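Local atomic coordinates of flavin-dependent thymidylate synthase (Thermus thermophilus, PDB entry 6J61), a protein that catalyses the FAD-dependent reductive methylation of dUMP to dTMP, probably taking the methyl group from methylenetetrahydrofolate and reducing power from NADPH. Residues A[63-68]-A[169-174]; A[14-19]-A[67-72]; A[7-12]-A[194-199]. All blocks are in the same frame, centred on the assembly; numbering follows the deposited sequence.

Contact 1. Residues A[63-68]-A[169-174]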
loop_
_atom_site.group_PDB
_atom_site.type_symbol
_atom_site.label_atom_id
_atom_site.label_comp_id
_atom_site.label_asym_id
_atom_site.label_seq_id
_atom_site.Cartn_x
_atom_site.Cartn_y
_atom_site.Cartn_z
ATOM N N MET A 63 -14.547 1.583 -3.949
ATOM C CA MET A 63 -15.590 1.781 -2.954
ATOM C C MET A 63 -16.432 0.537 -2.747
ATOM O O MET A 63 -17.365 0.544 -1.946
ATOM C CB MET A 63 -16.493 2.960 -3.319
ATOM C CG MET A 63 -15.806 4.323 -3.269
ATOM S SD MET A 63 -14.799 4.530 -1.793
ATOM C CE MET A 63 -13.984 6.096 -2.081
ATOM N N VAL A 64 -16.103 -0.527 -3.472
ATOM C CA VAL A 64 -16.802 -1.802 -3.363
ATOM C C VAL A 64 -15.805 -2.809 -2.789
ATOM O O VAL A 64 -14.670 -2.886 -3.257
ATOM C CB VAL A 64 -17.296 -2.274 -4.746
ATOM C CG1 VAL A 64 -17.754 -3.729 -4.685
ATOM C CG2 VAL A 64 -18.431 -1.366 -5.220
ATOM N N VAL A 65 -16.206 -3.575 -1.777
ATOM C CA VAL A 65 -15.284 -4.540 -1.171
ATOM C C VAL A 65 -15.876 -5.935 -0.983
ATOM O O VAL A 65 -17.047 -6.088 -0.665
ATOM C CB VAL A 65 -14.769 -4.026 0.209
ATOM C CG1 VAL A 65 -13.787 -5.020 0.827
ATOM C CG2 VAL A 65 -14.098 -2.678 0.039
ATOM N N PHE A 66 -15.047 -6.949 -1.205
ATOM C CA PHE A 66 -15.449 -8.345 -1.042
ATOM C C PHE A 66 -14.551 -9.013 0.001
ATOM O O PHE A 66 -13.355 -8.721 0.096
ATOM C CB PHE A 66 -15.345 -9.117 -2.370
ATOM C CG PHE A 66 -16.408 -8.762 -3.369
ATOM C CD1 PHE A 66 -16.408 -7.522 -4.008
ATOM C CD2 PHE A 66 -17.434 -9.656 -3.657
ATOM C CE1 PHE A 66 -17.418 -7.182 -4.917
ATOM C CE2 PHE A 66 -18.446 -9.319 -4.565
ATOM C CZ PHE A 66 -18.437 -8.086 -5.193
ATOM N N LYS A 67 -15.141 -9.905 0.787
ATOM C CA LYS A 67 -14.419 -10.630 1.822
ATOM C C LYS A 67 -14.735 -12.113 1.657
ATOM O O LYS A 67 -15.889 -12.516 1.743
ATOM C CB LYS A 67 -14.844 -10.119 3.202
ATOM C CG LYS A 67 -14.109 -10.767 4.362
ATOM C CD LYS A 67 -14.121 -9.901 5.629
ATOM C CE LYS A 67 -15.532 -9.658 6.175
ATOM N NZ LYS A 67 -15.508 -8.937 7.485
ATOM N N PHE A 68 -13.711 -12.922 1.405
ATOM C CA PHE A 68 -13.918 -14.352 1.211
ATOM C C PHE A 68 -13.276 -15.253 2.263
ATOM O O PHE A 68 -12.358 -14.854 2.980
ATOM C CB PHE A 68 -13.387 -14.801 -0.161
ATOM C CG PHE A 68 -13.980 -14.058 -1.333
ATOM C CD1 PHE A 68 -13.492 -12.811 -1.706
ATOM C CD2 PHE A 68 -15.003 -14.629 -2.089
ATOM C CE1 PHE A 68 -14.008 -12.145 -2.814
ATOM C CE2 PHE A 68 -15.522 -13.961 -3.202
ATOM C CZ PHE A 68 -15.020 -12.719 -3.562
ATOM N N TYR A 169 -9.114 -15.714 5.378
ATOM C CA TYR A 169 -10.103 -14.715 5.006
ATOM C C TYR A 169 -9.371 -13.759 4.074
ATOM O O TYR A 169 -8.283 -13.289 4.395
ATOM C CB TYR A 169 -10.593 -13.960 6.247
ATOM C CG TYR A 169 -11.867 -14.518 6.833
ATOM C CD1 TYR A 169 -12.061 -15.897 6.937
ATOM C CD2 TYR A 169 -12.883 -13.666 7.283
ATOM C CE1 TYR A 169 -13.235 -16.416 7.466
ATOM C CE2 TYR A 169 -14.065 -14.175 7.823
ATOM C CZ TYR A 169 -14.235 -15.552 7.911
ATOM O OH TYR A 169 -15.399 -16.080 8.444
ATOM N N TRP A 170 -9.961 -13.486 2.920
ATOM C CA TRP A 170 -9.359 -12.590 1.946
ATOM C C TRP A 170 -10.306 -11.408 1.748
ATOM O O TRP A 170 -11.450 -11.570 1.317
ATOM C CB TRP A 170 -9.124 -13.363 0.639
ATOM C CG TRP A 170 -8.448 -12.597 -0.472
ATOM C CD1 TRP A 170 -9.048 -12.009 -1.557
ATOM C CD2 TRP A 170 -7.051 -12.327 -0.595
ATOM N NE1 TRP A 170 -8.103 -11.388 -2.346
ATOM C CE2 TRP A 170 -6.871 -11.567 -1.778
ATOM C CE3 TRP A 170 -5.928 -12.652 0.178
ATOM C CZ2 TRP A 170 -5.616 -11.127 -2.200
ATOM C CZ3 TRP A 170 -4.669 -12.211 -0.247
ATOM C CH2 TRP A 170 -4.528 -11.457 -1.424
ATOM N N LYS A 171 -9.826 -10.219 2.104
ATOM C CA LYS A 171 -10.602 -8.979 1.975
ATOM C C LYS A 171 -9.951 -8.077 0.929
ATOM O O LYS A 171 -8.797 -7.665 1.085
ATOM C CB LYS A 171 -10.651 -8.242 3.315
ATOM C CG LYS A 171 -11.673 -7.120 3.349
ATOM C CD LYS A 171 -11.104 -5.764 2.949
ATOM C CE LYS A 171 -10.336 -5.132 4.076
ATOM N NZ LYS A 171 -9.592 -3.914 3.655
ATOM N N GLN A 172 -10.690 -7.747 -0.124
ATOM C CA GLN A 172 -10.130 -6.916 -1.180
ATOM C C GLN A 172 -11.165 -6.096 -1.935
ATOM O O GLN A 172 -12.277 -6.549 -2.165
ATOM C CB GLN A 172 -9.357 -7.814 -2.153
ATOM C CG GLN A 172 -8.504 -7.090 -3.166
ATOM C CD GLN A 172 -7.523 -8.026 -3.820
ATOM O OE1 GLN A 172 -7.882 -9.149 -4.186
ATOM N NE2 GLN A 172 -6.276 -7.582 -3.970
ATOM N N ASP A 173 -10.779 -4.887 -2.322
ATOM C CA ASP A 173 -11.654 -3.987 -3.058
ATOM C C ASP A 173 -11.790 -4.421 -4.513
ATOM O O ASP A 173 -10.900 -5.058 -5.066
ATOM C CB ASP A 173 -11.128 -2.549 -2.960
ATOM C CG ASP A 173 -9.773 -2.364 -3.623
ATOM O OD1 ASP A 173 -9.718 -2.313 -4.873
ATOM O OD2 ASP A 173 -8.761 -2.266 -2.889
ATOM N N LEU A 174 -12.918 -4.071 -5.125
ATOM C CA LEU A 174 -13.208 -4.457 -6.506
ATOM C C LEU A 174 -12.104 -4.131 -7.531
ATOM O O LEU A 174 -11.788 -4.948 -8.405
ATOM C CB LEU A 174 -14.543 -3.842 -6.944
ATOM C CG LEU A 174 -15.046 -4.260 -8.333
ATOM C CD1 LEU A 174 -14.977 -5.779 -8.499
ATOM C CD2 LEU A 174 -16.469 -3.753 -8.519
#

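Contact 2. Residues A[14-19]-A[67-72]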
loop_
_atom_site.group_PDB
_atom_site.type_symbol
_atom_site.label_atom_id
_atom_site.label_comp_id
_atom_site.label_asym_id
_atom_site.label_seq_id
_atom_site.Cartn_x
_atom_site.Cartn_y
_atom_site.Cartn_z
ATOM N N PHE A 14 -12.328 -24.547 -1.495
ATOM C CA PHE A 14 -13.552 -23.797 -1.749
ATOM C C PHE A 14 -13.365 -22.280 -1.671
ATOM O O PHE A 14 -12.311 -21.786 -1.281
ATOM C CB PHE A 14 -14.657 -24.244 -0.776
ATOM C CG PHE A 14 -14.352 -23.980 0.689
ATOM C CD1 PHE A 14 -14.521 -22.708 1.239
ATOM C CD2 PHE A 14 -13.926 -25.014 1.524
ATOM C CE1 PHE A 14 -14.274 -22.470 2.597
ATOM C CE2 PHE A 14 -13.676 -24.784 2.886
ATOM C CZ PHE A 14 -13.852 -23.510 3.421
ATOM N N VAL A 15 -14.398 -21.554 -2.071
ATOM C CA VAL A 15 -14.411 -20.104 -2.030
ATOM C C VAL A 15 -15.815 -19.756 -1.557
ATOM O O VAL A 15 -16.801 -20.198 -2.154
ATOM C CB VAL A 15 -14.160 -19.489 -3.433
ATOM C CG1 VAL A 15 -14.377 -17.989 -3.391
ATOM C CG2 VAL A 15 -12.742 -19.780 -3.889
ATOM N N ARG A 16 -15.905 -18.985 -0.476
ATOM C CA ARG A 16 -17.191 -18.583 0.097
ATOM C C ARG A 16 -17.260 -17.065 0.323
ATOM O O ARG A 16 -16.368 -16.481 0.932
ATOM C CB ARG A 16 -17.408 -19.340 1.430
ATOM C CG ARG A 16 -18.620 -18.898 2.269
ATOM C CD ARG A 16 -18.931 -19.894 3.405
ATOM N NE ARG A 16 -18.076 -19.718 4.579
ATOM C CZ ARG A 16 -18.202 -18.717 5.451
ATOM N NH1 ARG A 16 -19.149 -17.802 5.287
ATOM N NH2 ARG A 16 -17.378 -18.615 6.483
ATOM N N LEU A 17 -18.307 -16.419 -0.173
ATOM C CA LEU A 17 -18.438 -14.976 0.026
ATOM C C LEU A 17 -18.905 -14.701 1.455
ATOM O O LEU A 17 -20.042 -14.992 1.806
ATOM C CB LEU A 17 -19.443 -14.369 -0.958
ATOM C CG LEU A 17 -19.659 -12.864 -0.746
ATOM C CD1 LEU A 17 -18.382 -12.133 -1.098
ATOM C CD2 LEU A 17 -20.810 -12.347 -1.595
ATOM N N VAL A 18 -18.033 -14.139 2.281
ATOM C CA VAL A 18 -18.405 -13.861 3.658
ATOM C C VAL A 18 -19.217 -12.575 3.747
ATOM O O VAL A 18 -20.327 -12.590 4.291
ATOM C CB VAL A 18 -17.148 -13.823 4.559
ATOM C CG1 VAL A 18 -17.498 -13.404 5.970
ATOM C CG2 VAL A 18 -16.524 -15.210 4.582
ATOM N N ASP A 19 -18.700 -11.472 3.209
ATOM C CA ASP A 19 -19.450 -10.211 3.228
ATOM C C ASP A 19 -19.187 -9.412 1.960
ATOM O O ASP A 19 -18.325 -9.775 1.156
ATOM C CB ASP A 19 -19.083 -9.362 4.448
ATOM C CG ASP A 19 -20.159 -8.333 4.795
ATOM O OD1 ASP A 19 -21.182 -8.273 4.078
ATOM O OD2 ASP A 19 -19.994 -7.584 5.789
ATOM N N LYS A 67 -15.141 -9.905 0.787
ATOM C CA LYS A 67 -14.419 -10.630 1.822
ATOM C C LYS A 67 -14.735 -12.113 1.657
ATOM O O LYS A 67 -15.889 -12.516 1.743
ATOM C CB LYS A 67 -14.844 -10.119 3.202
ATOM C CG LYS A 67 -14.109 -10.767 4.362
ATOM C CD LYS A 67 -14.121 -9.901 5.629
ATOM C CE LYS A 67 -15.532 -9.658 6.175
ATOM N NZ LYS A 67 -15.508 -8.937 7.485
ATOM N N PHE A 68 -13.711 -12.922 1.405
ATOM C CA PHE A 68 -13.918 -14.352 1.211
ATOM C C PHE A 68 -13.276 -15.253 2.263
ATOM O O PHE A 68 -12.358 -14.854 2.980
ATOM C CB PHE A 68 -13.387 -14.801 -0.161
ATOM C CG PHE A 68 -13.980 -14.058 -1.333
ATOM C CD1 PHE A 68 -13.492 -12.811 -1.706
ATOM C CD2 PHE A 68 -15.003 -14.629 -2.089
ATOM C CE1 PHE A 68 -14.008 -12.145 -2.814
ATOM C CE2 PHE A 68 -15.522 -13.961 -3.202
ATOM C CZ PHE A 68 -15.020 -12.719 -3.562
ATOM N N HIS A 69 -13.783 -16.481 2.321
ATOM C CA HIS A 69 -13.293 -17.528 3.206
ATOM C C HIS A 69 -12.763 -18.528 2.180
ATOM O O HIS A 69 -13.535 -19.135 1.429
ATOM C CB HIS A 69 -14.458 -18.124 4.007
ATOM C CG HIS A 69 -14.065 -19.242 4.929
ATOM N ND1 HIS A 69 -14.977 -19.906 5.720
ATOM C CD2 HIS A 69 -12.864 -19.816 5.181
ATOM C CE1 HIS A 69 -14.357 -20.838 6.419
ATOM N NE2 HIS A 69 -13.073 -20.805 6.110
ATOM N N VAL A 70 -11.445 -18.674 2.118
ATOM C CA VAL A 70 -10.831 -19.563 1.141
ATOM C C VAL A 70 -10.040 -20.696 1.776
ATOM O O VAL A 70 -9.299 -20.500 2.740
ATOM C CB VAL A 70 -9.865 -18.775 0.208
ATOM C CG1 VAL A 70 -9.399 -19.663 -0.961
ATOM C CG2 VAL A 70 -10.540 -17.504 -0.289
ATOM N N LYS A 71 -10.196 -21.888 1.214
ATOM C CA LYS A 71 -9.486 -23.075 1.676
ATOM C C LYS A 71 -8.687 -23.524 0.456
ATOM O O LYS A 71 -9.259 -23.781 -0.607
ATOM C CB LYS A 71 -10.495 -24.155 2.094
ATOM C CG LYS A 71 -9.874 -25.417 2.664
ATOM C CD LYS A 71 -10.929 -26.412 3.111
ATOM C CE LYS A 71 -10.261 -27.649 3.701
ATOM N NZ LYS A 71 -11.219 -28.755 3.976
ATOM N N ALA A 72 -7.370 -23.606 0.598
ATOM C CA ALA A 72 -6.535 -23.994 -0.526
ATOM C C ALA A 72 -5.181 -24.534 -0.128
ATOM O O ALA A 72 -4.733 -24.359 0.997
ATOM C CB ALA A 72 -6.342 -22.797 -1.453
#

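Contact 3. Residues A[7-12]-A[194-199]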
loop_
_atom_site.group_PDB
_atom_site.type_symbol
_atom_site.label_atom_id
_atom_site.label_comp_id
_atom_site.label_asym_id
_atom_site.label_seq_id
_atom_site.Cartn_x
_atom_site.Cartn_y
_atom_site.Cartn_z
ATOM N N ILE A 7 -18.353 -22.057 -3.323
ATOM C CA ILE A 7 -18.049 -22.771 -4.553
ATOM C C ILE A 7 -16.900 -23.722 -4.301
ATOM O O ILE A 7 -15.865 -23.331 -3.780
ATOM C CB ILE A 7 -17.618 -21.824 -5.683
ATOM C CG1 ILE A 7 -18.750 -20.860 -6.034
ATOM C CG2 ILE A 7 -17.195 -22.637 -6.904
ATOM C CD1 ILE A 7 -18.303 -19.761 -6.964
ATOM N N PRO A 8 -17.063 -24.990 -4.670
ATOM C CA PRO A 8 -15.962 -25.930 -4.440
ATOM C C PRO A 8 -14.866 -25.747 -5.479
ATOM O O PRO A 8 -15.144 -25.428 -6.636
ATOM C CB PRO A 8 -16.629 -27.306 -4.585
ATOM C CG PRO A 8 -18.090 -27.029 -4.389
ATOM C CD PRO A 8 -18.286 -25.701 -5.068
ATOM N N VAL A 9 -13.622 -25.932 -5.062
ATOM C CA VAL A 9 -12.503 -25.845 -5.985
ATOM C C VAL A 9 -11.565 -26.974 -5.625
ATOM O O VAL A 9 -11.340 -27.255 -4.449
ATOM C CB VAL A 9 -11.725 -24.515 -5.888
ATOM C CG1 VAL A 9 -10.701 -24.455 -7.027
ATOM C CG2 VAL A 9 -12.681 -23.325 -5.944
ATOM N N LEU A 10 -11.014 -27.611 -6.644
ATOM C CA LEU A 10 -10.106 -28.733 -6.461
ATOM C C LEU A 10 -10.806 -29.836 -5.687
ATOM O O LEU A 10 -12.033 -29.840 -5.567
ATOM C CB LEU A 10 -8.836 -28.297 -5.734
ATOM C CG LEU A 10 -8.046 -27.193 -6.437
ATOM C CD1 LEU A 10 -6.694 -27.020 -5.740
ATOM C CD2 LEU A 10 -7.846 -27.547 -7.897
ATOM N N ASP A 11 -10.022 -30.763 -5.153
ATOM C CA ASP A 11 -10.588 -31.882 -4.428
ATOM C C ASP A 11 -11.221 -31.513 -3.091
ATOM O O ASP A 11 -12.328 -31.947 -2.800
ATOM C CB ASP A 11 -9.525 -32.975 -4.253
ATOM C CG ASP A 11 -8.358 -32.527 -3.395
ATOM O OD1 ASP A 11 -8.055 -31.317 -3.398
ATOM O OD2 ASP A 11 -7.734 -33.384 -2.728
ATOM N N LYS A 12 -10.547 -30.699 -2.288
ATOM C CA LYS A 12 -11.100 -30.337 -0.987
ATOM C C LYS A 12 -11.180 -28.836 -0.663
ATOM O O LYS A 12 -11.491 -28.467 0.466
ATOM C CB LYS A 12 -10.299 -31.037 0.112
ATOM C CG LYS A 12 -10.002 -32.501 -0.152
ATOM C CD LYS A 12 -9.164 -33.097 0.988
ATOM C CE LYS A 12 -8.793 -34.571 0.755
ATOM N NZ LYS A 12 -7.900 -34.781 -0.417
ATOM N N ARG A 194 -5.758 -20.684 -11.029
ATOM C CA ARG A 194 -6.680 -20.189 -12.049
ATOM C C ARG A 194 -8.098 -20.596 -11.660
ATOM O O ARG A 194 -9.023 -19.789 -11.727
ATOM C CB ARG A 194 -6.363 -20.766 -13.433
ATOM C CG ARG A 194 -5.032 -20.346 -13.997
ATOM C CD ARG A 194 -5.174 -19.953 -15.461
ATOM N NE ARG A 194 -5.683 -21.036 -16.288
ATOM C CZ ARG A 194 -4.984 -22.119 -16.591
ATOM N NH1 ARG A 194 -3.749 -22.259 -16.134
ATOM N NH2 ARG A 194 -5.515 -23.061 -17.360
ATOM N N GLN A 195 -8.252 -21.853 -11.244
ATOM C CA GLN A 195 -9.551 -22.387 -10.856
ATOM C C GLN A 195 -10.134 -21.578 -9.714
ATOM O O GLN A 195 -11.331 -21.322 -9.687
ATOM C CB GLN A 195 -9.437 -23.870 -10.457
ATOM C CG GLN A 195 -8.776 -24.762 -11.513
ATOM C CD GLN A 195 -9.117 -24.344 -12.946
ATOM O OE1 GLN A 195 -10.286 -24.282 -13.329
ATOM N NE2 GLN A 195 -8.087 -24.042 -13.738
ATOM N N TYR A 196 -9.296 -21.163 -8.772
ATOM C CA TYR A 196 -9.787 -20.356 -7.660
ATOM C C TYR A 196 -10.235 -18.994 -8.174
ATOM O O TYR A 196 -11.221 -18.438 -7.710
ATOM C CB TYR A 196 -8.699 -20.183 -6.589
ATOM C CG TYR A 196 -8.641 -21.327 -5.611
ATOM C CD1 TYR A 196 -9.502 -21.371 -4.507
ATOM C CD2 TYR A 196 -7.752 -22.391 -5.805
ATOM C CE1 TYR A 196 -9.480 -22.454 -3.617
ATOM C CE2 TYR A 196 -7.720 -23.468 -4.926
ATOM C CZ TYR A 196 -8.588 -23.495 -3.840
ATOM O OH TYR A 196 -8.587 -24.580 -3.001
ATOM N N ALA A 197 -9.505 -18.456 -9.140
ATOM C CA ALA A 197 -9.863 -17.162 -9.709
ATOM C C ALA A 197 -11.198 -17.284 -10.468
ATOM O O ALA A 197 -12.000 -16.348 -10.489
ATOM C CB ALA A 197 -8.734 -16.671 -10.640
ATOM N N ARG A 198 -11.436 -18.441 -11.083
ATOM C CA ARG A 198 -12.681 -18.664 -11.815
ATOM C C ARG A 198 -13.852 -18.619 -10.829
ATOM O O ARG A 198 -14.879 -17.974 -11.073
ATOM C CB ARG A 198 -12.665 -20.020 -12.538
ATOM C CG ARG A 198 -11.700 -20.114 -13.716
ATOM C CD ARG A 198 -12.273 -21.034 -14.803
ATOM N NE ARG A 198 -11.359 -22.111 -15.203
ATOM C CZ ARG A 198 -10.423 -22.013 -16.149
ATOM N NH1 ARG A 198 -10.258 -20.874 -16.819
ATOM N NH2 ARG A 198 -9.647 -23.060 -16.426
ATOM N N ALA A 199 -13.686 -19.307 -9.709
ATOM C CA ALA A 199 -14.709 -19.330 -8.683
ATOM C C ALA A 199 -15.053 -17.896 -8.274
ATOM O O ALA A 199 -16.218 -17.494 -8.255
ATOM C CB ALA A 199 -14.202 -20.109 -7.483
#

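Contact 1. Residues A[63-68]-A[169-174]
CG of Lys171 stands anti to the backbone N (chi1 -167°) and the chain then bends at chi2 and chi3, which lays CD obliquely across Val65; it meets CG1 of Val65, likewise anti to its own backbone N, at 3.5 Å. Asp173, on the same face, has CG in the crowded position between N and the carbonyl carbon (chi1 64°), so its carboxylate turns off the neighbouring strand. There it caps the N terminus of helix 174-184, bonds Asn176 through OD2 and touches the bound FAD. The backbones form an antiparallel ladder between the central strand 65-73 and strand 165-173 of the ThyX sheet. Phe66 N gives a nearly straight bond to Gln172 O at 3.0 Å, answered by Gln172 N to Phe66 O at 2.8 Å. At the next hydrogen-bonded pair, Phe68 N lies 2.6 Å from Trp170 O, in the carbonyl plane. Beyond the strands the ladder runs on into the helix start: Leu174 N reaches Val64 O at 2.8 Å, and CB of Leu174 lies beside CB of Val64 at 3.9 Å, the two side chains pointing the same way. On the face of Phe66 and Phe68, Trp170 NE1 bonds Gln172 OE1 at 2.9 Å, while Gln172 NE2 is held by Thr85. The opposite face meets another chain, where Lys67 NZ bonds Met63 O of the second subunit.

Contact 2. Residues A[14-19]-A[67-72]
Lys67 O is gripped by two backbone N-H groups: Val18 N comes in at 2.7 Å, nearly along the C=O axis, and Asp19 N adds a weak bond at 3.3 Å. Two residues thus face one, a classic beta bulge, which shifts the register by one in the antiparallel pairing of strands 13-21 and 65-73. On the Phe14 side of the bulge the pairing is regular, with Arg16 and His69 exchanging both backbone bonds. Their side chains meet as well. The Arg16 chain bends at chi3, bringing NH2 to His69 ND1 at 2.8 Å; NE makes a weak second bond to the same nitrogen, and the guanidinium stands almost perpendicular to the ring. His69 NE2 bonds Glu167 OE2, so the imidazole is held at both nitrogens, consistent with ND1 unprotonated and NE2 carrying a proton. Phe14, its CG in the crowded position (chi1 63°), turns its ring edge toward the His69 face in a T-shaped pair, centroids 5.1 Å apart and planes at 82°. Lys71 runs out extended to a salt bridge with Glu101, and on the way its CB sits over one face of the Phe14 ring, 3.6 Å from the centroid. The packing is tight here, Lys71 CD lying 3.2 Å from Phe14 CE2. On the other face of the sheet, under helix 191-207, Val15 CG1 meets Phe68 CD2 at 3.7 Å, while Leu17 CD1 stands over a face of the Phe68 ring, displaced toward its rim.

Contact 3. Residues A[7-12]-A[194-199]
Val9 fits closely against the helix: its CG1, anti to the backbone N, sits 3.7 Å from the centroid of the Tyr196 ring and only 9° off the ring normal, a CH-pi contact over the centre of one face. CG1 of Val9 also touches Gln195 CB at 3.7 Å, and its other branch, CG2, meets Ala199 CB at 3.9 Å. Ile7 packs beside it, with CG2 against Ala199 CB at 4.0 Å and CD1 close to Ala199 O at 3.3 Å. This is a helix packed on the antiparallel sheet of the ThyX fold: strand segment 7-9 and helix segment 194-199 run nearly antiparallel, Ile7 and Val9 pointing at the helix while Pro8 between them faces outward. Tyr196 is fixed at its far end as well, where OH bonds Lys71 O of strand 65-73. After Val9 the chain leaves the strand, and Leu10 CD1 reaches Tyr196 CE2 at 3.8 Å. The outer side is looser and polar. No hydrogen bond joins the two segments; the Gln195 amide turns back along its own helix, taking Arg198 NE on OE1 at 3.1 Å and giving NE2 to Trp191 O, with the Arg198 side chain lying out in solvent.

In the fold
From the N terminus the chain enters strand 6-9, outermost in this chain's sheet, whose residues 7-12 wait until helix 191-207 to find their partner; contact 3 therefore closes the longest loop, and both others fall within it. Strand 13-21 follows directly and pairs with 65-73, contact 2 closing a loop through helices 24-32 and 42-54. Contact 1 begins on that same central strand and runs to 165-173, so the two loops overlap only around the shared Lys67 and Phe68. Together contacts 1 and 2 set three neighbouring strands of the sheet side by side and border the second subunit, whereas contact 3 lays a helix over the sheet, with Tyr196 reaching back to contact 2.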